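Local coordinates for protein Alpha/beta hydrolase (Enterobacter asburiae, PDB 6KMO) that acts as an esterase (also described as a lipase) of the alpha/beta hydrolase fold, probably cleaving carboxylic ester bonds, at residues F266-I271 and G294-V299; I201-M206 and A330-H335; G175-S180 and V205-V210. The protein carries 2 engineered substitutions. One frame throughout, in Å; residues are numbered along the deposited sequence. Where two conformers were deposited one is given.

The three contacts follow one parallel run of the central sheet, where strands 174-179, 203-207, 269-274 and 297-302 lie side by side. Contact 3 joins the first two, its centre about 3 Å from that of the chain, and holds the probable nucleophile elbow. Contact 1 joins the last two at the margin of the sheet within this chain, its centre about 12 Å from that of contact 3. Contact 2 shares Val205 and Met206 with contact 3 and lays the C-terminal helix on strand 203-207, its centre about 11 Å from that of contact 3 and 9 Å from that of contact 1. Strands 203-207 and 269-274 meet directly, for instance through Leu270 N to Asn204 O (2.8 Å). Contacts 1 and 2 both reach the second subunit.

Contact 1: F266-I271 and G294-V299; sequences FPETLI and GVPVTV
Backbone hydrogen bonds set the register between 266-271 and 294-299, the strands running parallel at 9° to each other. Thr269 uses both its polar backbone atoms: its N donates to Pro296 O at 3.0 Å, nearly along the C=O axis, while its O accepts Thr298 N in the carbonyl plane. Two residues on, Ile271 N meets Thr298 O at 2.9 Å and 171°, the straightest of the three bonds. Weaker CA-H...O contacts lie between them; the shortest brings Val297 CA to 3.2 Å from Thr269 O.

Thr269 O also accepts a hydrogen bond from a water at 2.8 Å, and this water is bonded in turn to Thr298 OG1, so that a side chain of one strand is tied to the backbone of the other. Within its own segment Thr269 OG1, set beside the backbone N, donates to Pro267 O from above the carbonyl plane.

Side-chain packing completes the join. Phe266 offers CB to Val295 CG2 at 3.6 Å; with CG anti to the backbone N (chi1 -160°), its ring leads away from the partner segment. The extended chain of Glu268 crosses Pro296 obliquely, its CG 3.7 Å from Pro296 CG. On the face bearing Leu270 and Thr298, Leu270 CD1 reaches Thr298 CG2 at 3.8 Å.

Together with helix 280-292, the strands form a beta-alpha-beta unit of the alpha/beta hydrolase sheet. That helix packs on Val297 and Val299, and helix 181-195 receives the Phe266 ring. Leu270 meets Ala331 of helix 319-335. Strand 203-207 flanks strand 269-274 on its other side, while the second subunit reaches strand 297-302, where its Val323 packs on Thr298.

Contact 2: I201-M206 and A330-H335; sequences IRYNVM and AALHEH
The C-terminal helix of the alpha/beta hydrolase fold packs here on one face of the sheet, helix segment 330-335 running nearly antiparallel to strand 203-206 (167°) with their axes 9.0 Å apart. An offset stack of Tyr203 and His335 carries the contact. The two planes are tilted by only 16° and the centroids lie 4.0 Å apart; Tyr203 CE1 sits over the centre of the imidazole, whereas His335 CG lies above the rim of the phenol ring. With CG anti to the backbone N (chi1 -155°), the Tyr203 ring lies alongside the helix. Leu332 CD1 approaches the edge of the same ring, 4.0 Å from Tyr203 CD2, and Ala331 CB touches its far end, 3.8 Å from Tyr203 OH. Val323 of the second subunit also packs on Tyr203.

Arg202 bends at its second torsion, so that its methylenes lie against His335 O. Its NH1 donates to that oxygen at 2.9 Å, with the acceptor in the guanidinium plane but the donor well above the carbonyl plane. A water at the imidazole edge joins the two residues again, 2.8 Å from His335 ND1 and donating to Arg202 O at 2.7 Å.

Contact 3: G175-S180 and V205-V210; sequences GLVGNS and VMLWPV
Leu207 O has two partners at the end of strand 175-179 and just past it: one hydrogen bond, from Ser180 N at 2.8 Å and almost exactly along the C=O axis (178°), and one weaker CA-H...O contact, from Asn179 CA at 3.2 Å. Before it, three further backbone bonds run along the parallel pair, Val205 N to Leu176 O, Gly178 N to Val205 O and Leu207 N to Gly178 O. Past the end of the strand pairing, Val210 N approaches Ser180 O at 3.1 Å from well above the carbonyl plane.

Val177 and Val205 lie side by side, Val177 CG2 4.0 Å from Val205 CB. Farther along, Asn179 CB leans on the indole at 3.5 Å from Trp208 NE1, and Ser180 OG stands at the indole edge, 3.1 Å from Trp208 CD1. Trp208 NE1 is hydrogen-bonded to Asp308 OD1, which also accepts from Asn179 ND2; that amide nitrogen is shared with His118. Both side chains thus share this acceptor, with a weak bond to Ser180 OG besides.

Ser180 has a strained backbone (phi 70°, psi -121°) directly before helix 181-195, and His307 packs against it. The sharp strand-to-helix turn, with Gly178 and Gly182 on either side of the serine, fits the GxSxG nucleophile elbow of alpha/beta hydrolases, in which Ser180 would probably be the nucleophile.

Contact 1: F266-I271 and G294-V299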
loop_
_atom_site.group_PDB
_atom_site.type_symbol
_atom_site.label_atom_id
_atom_site.label_comp_id
_atom_site.label_asym_id
_atom_site.label_seq_id
_atom_site.Cartn_x
_atom_site.Cartn_y
_atom_site.Cartn_z
ATOM N N PHE A 266 -1.629 12.787 17.789
ATOM C CA PHE A 266 -1.158 11.412 17.611
ATOM C C PHE A 266 -0.018 11.409 16.592
ATOM O O PHE A 266 0.003 12.224 15.671
ATOM C CB PHE A 266 -2.345 10.630 17.040
ATOM C CG PHE A 266 -2.310 9.114 17.180
ATOM C CD1 PHE A 266 -2.698 8.481 18.352
ATOM C CD2 PHE A 266 -1.997 8.323 16.082
ATOM C CE1 PHE A 266 -2.735 7.102 18.433
ATOM C CE2 PHE A 266 -2.039 6.930 16.160
ATOM C CZ PHE A 266 -2.404 6.327 17.330
ATOM N N PRO A 267 0.949 10.502 16.729
ATOM C CA PRO A 267 2.061 10.483 15.767
ATOM C C PRO A 267 1.600 10.177 14.345
ATOM O O PRO A 267 0.560 9.553 14.119
ATOM C CB PRO A 267 2.983 9.371 16.291
ATOM C CG PRO A 267 2.642 9.252 17.765
ATOM C CD PRO A 267 1.168 9.570 17.849
ATOM N N GLU A 268 2.414 10.593 13.382
ATOM C CA GLU A 268 2.191 10.205 11.996
ATOM C C GLU A 268 2.082 8.692 11.918
ATOM O O GLU A 268 2.838 7.969 12.575
ATOM C CB GLU A 268 3.320 10.712 11.107
ATOM C CG GLU A 268 3.454 12.233 11.141
ATOM C CD GLU A 268 4.096 12.839 9.910
ATOM O OE1 GLU A 268 4.107 12.226 8.827
ATOM O OE2 GLU A 268 4.599 13.980 10.036
ATOM N N THR A 269 1.158 8.204 11.085
ATOM C CA THR A 269 0.743 6.812 11.144
ATOM C C THR A 269 0.520 6.218 9.764
ATOM O O THR A 269 0.004 6.882 8.858
ATOM C CB THR A 269 -0.553 6.710 11.968
ATOM O OG1 THR A 269 -0.292 7.063 13.329
ATOM C CG2 THR A 269 -1.141 5.324 11.971
ATOM N N LEU A 270 0.901 4.948 9.627
ATOM C CA LEU A 270 0.531 4.089 8.511
ATOM C C LEU A 270 -0.331 2.974 9.080
ATOM O O LEU A 270 0.070 2.321 10.053
ATOM C CB LEU A 270 1.763 3.482 7.850
ATOM C CG LEU A 270 1.481 2.380 6.819
ATOM C CD1 LEU A 270 0.712 2.907 5.617
ATOM C CD2 LEU A 270 2.776 1.763 6.349
ATOM N N ILE A 271 -1.501 2.738 8.480
ATOM C CA ILE A 271 -2.341 1.591 8.813
ATOM C C ILE A 271 -2.439 0.719 7.575
ATOM O O ILE A 271 -2.791 1.210 6.501
ATOM C CB ILE A 271 -3.748 2.029 9.256
ATOM C CG1 ILE A 271 -3.692 2.840 10.534
ATOM C CG2 ILE A 271 -4.648 0.810 9.432
ATOM C CD1 ILE A 271 -4.975 3.587 10.882
ATOM N N GLY A 294 -6.371 15.887 12.292
ATOM C CA GLY A 294 -5.187 16.544 11.789
ATOM C C GLY A 294 -3.932 15.710 11.818
ATOM O O GLY A 294 -2.851 16.250 11.599
ATOM N N VAL A 295 -4.049 14.416 12.089
ATOM C CA VAL A 295 -2.892 13.519 12.141
ATOM C C VAL A 295 -2.513 13.132 10.718
ATOM O O VAL A 295 -3.385 12.681 9.966
ATOM C CB VAL A 295 -3.263 12.276 12.939
ATOM C CG1 VAL A 295 -2.108 11.283 12.980
ATOM C CG2 VAL A 295 -3.688 12.655 14.356
ATOM N N PRO A 296 -1.248 13.259 10.316
ATOM C CA PRO A 296 -0.830 12.697 9.021
ATOM C C PRO A 296 -0.950 11.182 9.062
ATOM O O PRO A 296 -0.299 10.513 9.869
ATOM C CB PRO A 296 0.622 13.168 8.875
ATOM C CG PRO A 296 0.721 14.366 9.820
ATOM C CD PRO A 296 -0.133 13.969 10.975
ATOM N N VAL A 297 -1.810 10.637 8.213
ATOM C CA VAL A 297 -2.118 9.211 8.244
ATOM C C VAL A 297 -2.356 8.686 6.833
ATOM O O VAL A 297 -3.031 9.320 6.008
ATOM C CB VAL A 297 -3.292 8.901 9.195
ATOM C CG1 VAL A 297 -4.539 9.666 8.785
ATOM C CG2 VAL A 297 -3.569 7.418 9.216
ATOM N N THR A 298 -1.805 7.506 6.568
ATOM C CA THR A 298 -1.997 6.765 5.326
ATOM C C THR A 298 -2.689 5.466 5.679
ATOM O O THR A 298 -2.272 4.786 6.623
ATOM C CB THR A 298 -0.639 6.454 4.690
ATOM O OG1 THR A 298 0.051 7.672 4.396
ATOM C CG2 THR A 298 -0.800 5.671 3.407
ATOM N N VAL A 299 -3.742 5.121 4.937
ATOM C CA VAL A 299 -4.458 3.860 5.133
ATOM C C VAL A 299 -4.416 3.085 3.823
ATOM O O VAL A 299 -4.917 3.566 2.801
ATOM C CB VAL A 299 -5.909 4.080 5.568
ATOM C CG1 VAL A 299 -6.619 2.747 5.739
ATOM C CG2 VAL A 299 -5.967 4.875 6.885
HETATM O O HOH W 1 1.656 8.032 6.883
#

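Contact 2: I201-M206 and A330-H335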
loop_
_atom_site.group_PDB
_atom_site.type_symbol
_atom_site.label_atom_id
_atom_site.label_comp_id
_atom_site.label_asym_id
_atom_site.label_seq_id
_atom_site.Cartn_x
_atom_site.Cartn_y
_atom_site.Cartn_z
ATOM N N ILE A 201 7.598 10.251 19.329
ATOM C CA ILE A 201 7.457 9.113 18.423
ATOM C C ILE A 201 7.453 9.643 16.997
ATOM O O ILE A 201 6.620 10.491 16.649
ATOM C CB ILE A 201 6.154 8.339 18.713
ATOM C CG1 ILE A 201 6.134 7.775 20.137
ATOM C CG2 ILE A 201 5.913 7.234 17.680
ATOM C CD1 ILE A 201 7.238 6.840 20.476
ATOM N N ARG A 202 8.341 9.108 16.163
ATOM C CA ARG A 202 8.439 9.529 14.773
ATOM C C ARG A 202 7.303 8.989 13.918
ATOM O O ARG A 202 6.820 9.678 13.007
ATOM C CB ARG A 202 9.745 9.021 14.157
ATOM C CG ARG A 202 10.974 9.856 14.514
ATOM C CD ARG A 202 10.912 11.232 13.855
ATOM N NE ARG A 202 12.178 11.957 14.001
ATOM C CZ ARG A 202 13.200 11.841 13.163
ATOM N NH1 ARG A 202 13.134 11.039 12.116
ATOM N NH2 ARG A 202 14.311 12.542 13.373
ATOM N N TYR A 203 6.892 7.742 14.147
ATOM C CA TYR A 203 5.986 7.097 13.205
ATOM C C TYR A 203 5.378 5.873 13.855
ATOM O O TYR A 203 6.060 5.154 14.589
ATOM C CB TYR A 203 6.735 6.659 11.943
ATOM C CG TYR A 203 5.901 6.520 10.690
ATOM C CD1 TYR A 203 5.219 7.607 10.188
ATOM C CD2 TYR A 203 5.854 5.324 9.978
ATOM C CE1 TYR A 203 4.468 7.503 9.021
ATOM C CE2 TYR A 203 5.113 5.210 8.818
ATOM C CZ TYR A 203 4.417 6.298 8.345
ATOM O OH TYR A 203 3.709 6.192 7.161
ATOM N N ASN A 204 4.109 5.630 13.561
ATOM C CA ASN A 204 3.401 4.421 13.953
ATOM C C ASN A 204 3.089 3.605 12.705
ATOM O O ASN A 204 2.640 4.156 11.695
ATOM C CB ASN A 204 2.047 4.767 14.564
ATOM C CG ASN A 204 2.141 5.465 15.876
ATOM O OD1 ASN A 204 3.097 5.290 16.630
ATOM N ND2 ASN A 204 1.118 6.238 16.192
ATOM N N VAL A 205 3.257 2.295 12.794
ATOM C CA VAL A 205 2.777 1.371 11.773
ATOM C C VAL A 205 1.853 0.380 12.459
ATOM O O VAL A 205 2.292 -0.451 13.263
ATOM C CB VAL A 205 3.900 0.648 11.026
ATOM C CG1 VAL A 205 3.277 -0.249 9.972
ATOM C CG2 VAL A 205 4.871 1.628 10.386
ATOM N N MET A 206 0.566 0.477 12.159
ATOM C CA MET A 206 -0.465 -0.394 12.712
ATOM C C MET A 206 -0.842 -1.386 11.623
ATOM O O MET A 206 -1.507 -1.025 10.643
ATOM C CB MET A 206 -1.672 0.431 13.174
ATOM C CG MET A 206 -1.373 1.412 14.298
ATOM S SD MET A 206 -2.727 2.635 14.761
ATOM C CE MET A 206 -3.994 1.491 15.388
ATOM N N ALA A 330 9.669 0.759 3.967
ATOM C CA ALA A 330 10.084 1.973 3.273
ATOM C C ALA A 330 9.471 3.205 3.924
ATOM O O ALA A 330 10.137 4.238 4.066
ATOM C CB ALA A 330 9.698 1.887 1.793
ATOM N N ALA A 331 8.202 3.124 4.311
ATOM C CA ALA A 331 7.570 4.247 4.992
ATOM C C ALA A 331 8.250 4.515 6.322
ATOM O O ALA A 331 8.516 5.675 6.679
ATOM C CB ALA A 331 6.079 3.955 5.177
ATOM N N LEU A 332 8.565 3.464 7.068
ATOM C CA LEU A 332 9.227 3.649 8.349
ATOM C C LEU A 332 10.611 4.257 8.171
ATOM O O LEU A 332 11.007 5.150 8.933
ATOM C CB LEU A 332 9.307 2.302 9.048
ATOM C CG LEU A 332 9.769 2.315 10.495
ATOM C CD1 LEU A 332 8.935 3.229 11.367
ATOM C CD2 LEU A 332 9.719 0.883 11.020
ATOM N N HIS A 333 11.363 3.787 7.176
ATOM C CA HIS A 333 12.676 4.356 6.903
ATOM C C HIS A 333 12.590 5.854 6.662
ATOM O O HIS A 333 13.394 6.632 7.206
ATOM C CB HIS A 333 13.301 3.682 5.683
ATOM C CG HIS A 333 14.625 4.261 5.306
ATOM N ND1 HIS A 333 15.810 3.783 5.814
ATOM C CD2 HIS A 333 14.954 5.280 4.476
ATOM C CE1 HIS A 333 16.817 4.486 5.323
ATOM N NE2 HIS A 333 16.326 5.403 4.513
ATOM N N GLU A 334 11.615 6.288 5.864
ATOM C CA GLU A 334 11.514 7.701 5.544
ATOM C C GLU A 334 11.266 8.531 6.792
ATOM O O GLU A 334 11.717 9.677 6.870
ATOM C CB GLU A 334 10.413 7.907 4.512
ATOM C CG GLU A 334 9.998 9.338 4.278
ATOM C CD GLU A 334 11.058 10.172 3.572
ATOM O OE1 GLU A 334 12.043 9.617 3.026
ATOM O OE2 GLU A 334 10.867 11.408 3.553
ATOM N N HIS A 335 10.567 7.991 7.777
ATOM C CA HIS A 335 10.188 8.750 8.959
ATOM C C HIS A 335 11.164 8.613 10.115
ATOM O O HIS A 335 11.002 9.314 11.112
ATOM C CB HIS A 335 8.756 8.400 9.371
ATOM C CG HIS A 335 7.758 8.929 8.409
ATOM N ND1 HIS A 335 7.081 10.113 8.623
ATOM C CD2 HIS A 335 7.387 8.494 7.181
ATOM C CE1 HIS A 335 6.320 10.372 7.573
ATOM N NE2 HIS A 335 6.493 9.412 6.683
HETATM O O HOH W 2 7.524 11.448 11.091
#

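Contact 3: G175-S180 and V205-V210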
loop_
_atom_site.group_PDB
_atom_site.type_symbol
_atom_site.label_atom_id
_atom_site.label_comp_id
_atom_site.label_asym_id
_atom_site.label_seq_id
_atom_site.Cartn_x
_atom_site.Cartn_y
_atom_site.Cartn_z
ATOM N N GLY A 175 10.092 4.670 16.420
ATOM C CA GLY A 175 8.785 4.331 15.904
ATOM C C GLY A 175 8.087 3.294 16.775
ATOM O O GLY A 175 8.667 2.712 17.684
ATOM N N LEU A 176 6.816 3.053 16.447
ATOM C CA LEU A 176 5.999 2.044 17.103
ATOM C C LEU A 176 5.351 1.201 16.022
ATOM O O LEU A 176 4.667 1.745 15.152
ATOM C CB LEU A 176 4.908 2.698 17.957
ATOM C CG LEU A 176 5.340 3.650 19.068
ATOM C CD1 LEU A 176 4.129 4.269 19.749
ATOM C CD2 LEU A 176 6.216 2.961 20.097
ATOM N N VAL A 177 5.550 -0.113 16.081
ATOM C CA VAL A 177 5.055 -1.032 15.056
ATOM C C VAL A 177 4.423 -2.235 15.731
ATOM O O VAL A 177 4.941 -2.758 16.724
ATOM C CB VAL A 177 6.202 -1.503 14.139
ATOM C CG1 VAL A 177 5.698 -2.488 13.092
ATOM C CG2 VAL A 177 6.894 -0.309 13.458
ATOM N N GLY A 178 3.307 -2.711 15.189
ATOM C CA GLY A 178 2.708 -3.925 15.718
ATOM C C GLY A 178 1.588 -4.416 14.830
ATOM O O GLY A 178 0.952 -3.640 14.116
ATOM N N ASN A 179 1.336 -5.723 14.929
ATOM C CA ASN A 179 0.279 -6.383 14.154
ATOM C C ASN A 179 -0.874 -6.795 15.057
ATOM O O ASN A 179 -0.657 -7.336 16.144
ATOM C CB ASN A 179 0.795 -7.634 13.421
ATOM C CG ASN A 179 1.417 -8.668 14.347
ATOM O OD1 ASN A 179 2.362 -8.372 15.084
ATOM N ND2 ASN A 179 0.917 -9.898 14.293
ATOM N N SER A 180 -2.101 -6.512 14.607
ATOM C CA SER A 180 -3.307 -7.039 15.255
ATOM C C SER A 180 -3.493 -6.381 16.622
ATOM O O SER A 180 -3.585 -5.151 16.696
ATOM C CB SER A 180 -3.246 -8.559 15.294
ATOM O OG SER A 180 -2.842 -9.077 14.035
ATOM N N VAL A 205 3.257 2.295 12.794
ATOM C CA VAL A 205 2.777 1.371 11.773
ATOM C C VAL A 205 1.853 0.380 12.459
ATOM O O VAL A 205 2.292 -0.451 13.263
ATOM C CB VAL A 205 3.900 0.648 11.026
ATOM C CG1 VAL A 205 3.277 -0.249 9.972
ATOM C CG2 VAL A 205 4.871 1.628 10.386
ATOM N N MET A 206 0.566 0.477 12.159
ATOM C CA MET A 206 -0.465 -0.394 12.712
ATOM C C MET A 206 -0.842 -1.386 11.623
ATOM O O MET A 206 -1.507 -1.025 10.643
ATOM C CB MET A 206 -1.672 0.431 13.174
ATOM C CG MET A 206 -1.373 1.412 14.298
ATOM S SD MET A 206 -2.727 2.635 14.761
ATOM C CE MET A 206 -3.994 1.491 15.388
ATOM N N LEU A 207 -0.401 -2.628 11.783
ATOM C CA LEU A 207 -0.601 -3.676 10.777
ATOM C C LEU A 207 -1.862 -4.439 11.156
ATOM O O LEU A 207 -1.914 -5.093 12.204
ATOM C CB LEU A 207 0.603 -4.610 10.719
ATOM C CG LEU A 207 1.926 -3.942 10.324
ATOM C CD1 LEU A 207 3.062 -4.929 10.511
ATOM C CD2 LEU A 207 1.886 -3.429 8.914
ATOM N N TRP A 208 -2.881 -4.330 10.305
ATOM C CA TRP A 208 -4.185 -4.970 10.469
ATOM C C TRP A 208 -4.632 -4.937 11.942
ATOM O O TRP A 208 -4.845 -5.991 12.567
ATOM C CB TRP A 208 -4.226 -6.375 9.864
ATOM C CG TRP A 208 -3.016 -7.209 10.109
ATOM C CD1 TRP A 208 -2.875 -8.130 11.100
ATOM C CD2 TRP A 208 -1.770 -7.199 9.387
ATOM N NE1 TRP A 208 -1.615 -8.676 11.069
ATOM C CE2 TRP A 208 -0.928 -8.134 10.014
ATOM C CE3 TRP A 208 -1.278 -6.487 8.289
ATOM C CZ2 TRP A 208 0.374 -8.367 9.582
ATOM C CZ3 TRP A 208 0.028 -6.731 7.868
ATOM C CH2 TRP A 208 0.823 -7.662 8.512
ATOM N N PRO A 209 -4.802 -3.747 12.512
ATOM C CA PRO A 209 -4.970 -3.602 13.959
ATOM C C PRO A 209 -6.379 -3.898 14.449
ATOM O O PRO A 209 -7.374 -3.753 13.732
ATOM C CB PRO A 209 -4.675 -2.110 14.184
ATOM C CG PRO A 209 -5.164 -1.457 12.900
ATOM C CD PRO A 209 -4.684 -2.433 11.839
ATOM N N VAL A 210 -6.433 -4.268 15.730
ATOM C CA VAL A 210 -7.653 -4.226 16.536
ATOM C C VAL A 210 -7.822 -2.805 17.064
ATOM O O VAL A 210 -6.895 -2.253 17.666
ATOM C CB VAL A 210 -7.551 -5.205 17.715
ATOM C CG1 VAL A 210 -8.729 -5.010 18.673
ATOM C CG2 VAL A 210 -7.435 -6.650 17.254
#